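VP1 (Polyomavirus HPyV7, PDB 4PCH) is the major capsid protein whose jelly-roll core assembles into pentamers, and probably serves as a structural building block of the icosahedral polyomavirus shell. Local coordinates at residues 62-68 with 223-229. Numbering follows the deposited sequence.
Sequences SVAVINL and GSVYLTS
Val65 and Tyr226 are paired across the ladder, a non-hydrogen-bonded pair of antiparallel strand 62-67 and the start of strand 224-236, their side chains running side by side. From CB of Val65 two branches diverge. CG1, anti to the backbone N (chi1 -172°), sits over one face of the Tyr226 ring, 3.9 Å from its centroid in a CH-pi contact, and also meets CB of Ser224 at 3.6 Å. CG2 lies 3.8 Å from Tyr226 CD2. Pro127 from a loop also touches the tyrosine. On the same face, in one of two conformers of Asn67, Ser224 OG donates to Asn67 OD1 (2.8 Å), a bond that is therefore less certain.

Three hydrogen-bonded pairs, Ser62-Ser229, Ala64-Leu227 and Ile66-Val225, bind the strands with two backbone bonds each. Past them, Leu68 N donates to Gly223 O (2.8 Å), which also accepts from a water that bridges to Leu68 O. The other face is apolar through its middle: Ile66 CB packs on Val225 CG1 at 3.8 Å, and Ile66 CG1 approaches Leu227 CD1 at 4.2 Å. Ile66 rests on Val23 of strand 9-27, and Leu227 on Phe262 and Val264 of strand 253-271.

In this pairing of two VP1 jelly-roll strands, the six ladder bonds between main chains fix the register, while the side chains add mainly dispersive contacts, CH-pi on the face of the exposed Val65 and aliphatic on the other.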
loop_
_atom_site.group_PDB
_atom_site.type_symbol
_atom_site.label_atom_id
_atom_site.label_comp_id
_atom_site.label_asym_id
_atom_site.label_seq_id
_atom_site.Cartn_x
_atom_site.Cartn_y
_atom_site.Cartn_z
ATOM N N SER B 62 -12.470 -10.685 22.226
ATOM C CA SER B 62 -13.890 -10.566 22.410
ATOM C C SER B 62 -14.529 -11.788 21.816
ATOM O O SER B 62 -14.106 -12.237 20.760
ATOM C CB SER B 62 -14.402 -9.333 21.664
ATOM O OG SER B 62 -13.873 -8.125 22.223
ATOM N N VAL B 63 -15.573 -12.291 22.467
ATOM C CA VAL B 63 -16.301 -13.449 21.958
ATOM C C VAL B 63 -17.793 -13.201 22.076
ATOM O O VAL B 63 -18.270 -12.559 23.024
ATOM C CB VAL B 63 -15.932 -14.760 22.693
ATOM C CG1 VAL B 63 -14.476 -15.138 22.437
ATOM C CG2 VAL B 63 -16.164 -14.645 24.174
ATOM N N ALA B 64 -18.531 -13.764 21.143
ATOM C CA ALA B 64 -19.986 -13.811 21.229
ATOM C C ALA B 64 -20.426 -15.167 20.719
ATOM O O ALA B 64 -19.818 -15.689 19.789
ATOM C CB ALA B 64 -20.632 -12.706 20.426
ATOM N N VAL B 65 -21.454 -15.725 21.361
ATOM C CA VAL B 65 -22.073 -16.963 20.911
ATOM C C VAL B 65 -23.536 -16.638 20.663
ATOM O O VAL B 65 -24.281 -16.305 21.597
ATOM C CB VAL B 65 -21.941 -18.111 21.910
ATOM C CG1 VAL B 65 -22.438 -19.403 21.276
ATOM C CG2 VAL B 65 -20.494 -18.293 22.341
ATOM N N ILE B 66 -23.922 -16.733 19.396
ATOM C CA ILE B 66 -25.216 -16.266 18.927
ATOM C C ILE B 66 -26.069 -17.486 18.609
ATOM O O ILE B 66 -25.720 -18.276 17.743
ATOM C CB ILE B 66 -25.093 -15.408 17.640
ATOM C CG1 ILE B 66 -24.062 -14.273 17.785
ATOM C CG2 ILE B 66 -26.450 -14.834 17.269
ATOM C CD1 ILE B 66 -24.264 -13.405 18.991
ATOM N N ASN B 67 -27.188 -17.619 19.302
ATOM C CA ASN B 67 -28.085 -18.734 19.059
ATOM C C ASN B 67 -28.834 -18.562 17.712
ATOM O O ASN B 67 -29.226 -17.473 17.329
ATOM C CB ASN B 67 -29.049 -18.911 20.227
ATOM C CG ASN B 67 -28.332 -19.211 21.548
ATOM O OD1 ASN B 67 -27.309 -19.908 21.587
ATOM N ND2 ASN B 67 -28.865 -18.690 22.623
ATOM N N LEU B 68 -29.010 -19.658 16.997
ATOM C CA LEU B 68 -29.713 -19.646 15.726
ATOM C C LEU B 68 -31.072 -20.292 15.954
ATOM O O LEU B 68 -31.261 -20.986 16.926
ATOM C CB LEU B 68 -28.919 -20.440 14.687
ATOM C CG LEU B 68 -27.500 -19.891 14.503
ATOM C CD1 LEU B 68 -26.675 -20.840 13.667
ATOM C CD2 LEU B 68 -27.514 -18.513 13.871
ATOM N N GLY B 223 -26.099 -25.371 16.967
ATOM C CA GLY B 223 -27.232 -24.434 16.991
ATOM C C GLY B 223 -26.898 -22.982 17.283
ATOM O O GLY B 223 -27.790 -22.150 17.508
ATOM N N SER B 224 -25.607 -22.664 17.275
ATOM C CA SER B 224 -25.132 -21.317 17.487
ATOM C C SER B 224 -23.970 -21.050 16.554
ATOM O O SER B 224 -23.323 -21.980 16.099
ATOM C CB SER B 224 -24.588 -21.127 18.912
ATOM O OG SER B 224 -25.549 -21.346 19.902
ATOM N N VAL B 225 -23.697 -19.767 16.338
ATOM C CA VAL B 225 -22.504 -19.328 15.608
ATOM C C VAL B 225 -21.595 -18.606 16.606
ATOM O O VAL B 225 -22.066 -17.869 17.476
ATOM C CB VAL B 225 -22.854 -18.491 14.372
ATOM C CG1 VAL B 225 -23.596 -17.223 14.713
ATOM C CG2 VAL B 225 -21.603 -18.157 13.564
ATOM N N TYR B 226 -20.291 -18.835 16.465
ATOM C CA TYR B 226 -19.288 -18.380 17.414
ATOM C C TYR B 226 -18.481 -17.314 16.695
ATOM O O TYR B 226 -17.960 -17.581 15.600
ATOM C CB TYR B 226 -18.364 -19.534 17.830
ATOM C CG TYR B 226 -19.080 -20.578 18.680
ATOM C CD1 TYR B 226 -20.053 -21.377 18.127
ATOM C CD2 TYR B 226 -18.794 -20.731 20.029
ATOM C CE1 TYR B 226 -20.737 -22.307 18.892
ATOM C CE2 TYR B 226 -19.457 -21.657 20.802
ATOM C CZ TYR B 226 -20.442 -22.443 20.223
ATOM O OH TYR B 226 -21.133 -23.373 20.948
ATOM N N LEU B 227 -18.473 -16.118 17.275
ATOM C CA LEU B 227 -17.729 -14.958 16.751
ATOM C C LEU B 227 -16.624 -14.603 17.700
ATOM O O LEU B 227 -16.824 -14.614 18.910
ATOM C CB LEU B 227 -18.672 -13.768 16.601
ATOM C CG LEU B 227 -19.858 -14.016 15.656
ATOM C CD1 LEU B 227 -20.782 -12.819 15.678
ATOM C CD2 LEU B 227 -19.400 -14.373 14.244
ATOM N N THR B 228 -15.462 -14.244 17.149
ATOM C CA THR B 228 -14.304 -13.857 17.961
ATOM C C THR B 228 -13.666 -12.652 17.274
ATOM O O THR B 228 -13.639 -12.598 16.054
ATOM C CB THR B 228 -13.282 -15.004 18.104
ATOM O OG1 THR B 228 -13.948 -16.215 18.492
ATOM C CG2 THR B 228 -12.218 -14.685 19.157
ATOM N N SER B 229 -13.218 -11.668 18.060
ATOM C CA SER B 229 -12.550 -10.524 17.444
ATOM C C SER B 229 -11.515 -9.902 18.355
ATOM O O SER B 229 -11.507 -10.144 19.551
ATOM C CB SER B 229 -13.570 -9.478 16.982
ATOM O OG SER B 229 -14.202 -8.823 18.049
HETATM O O HOH W 1 -30.162 -22.937 18.167
#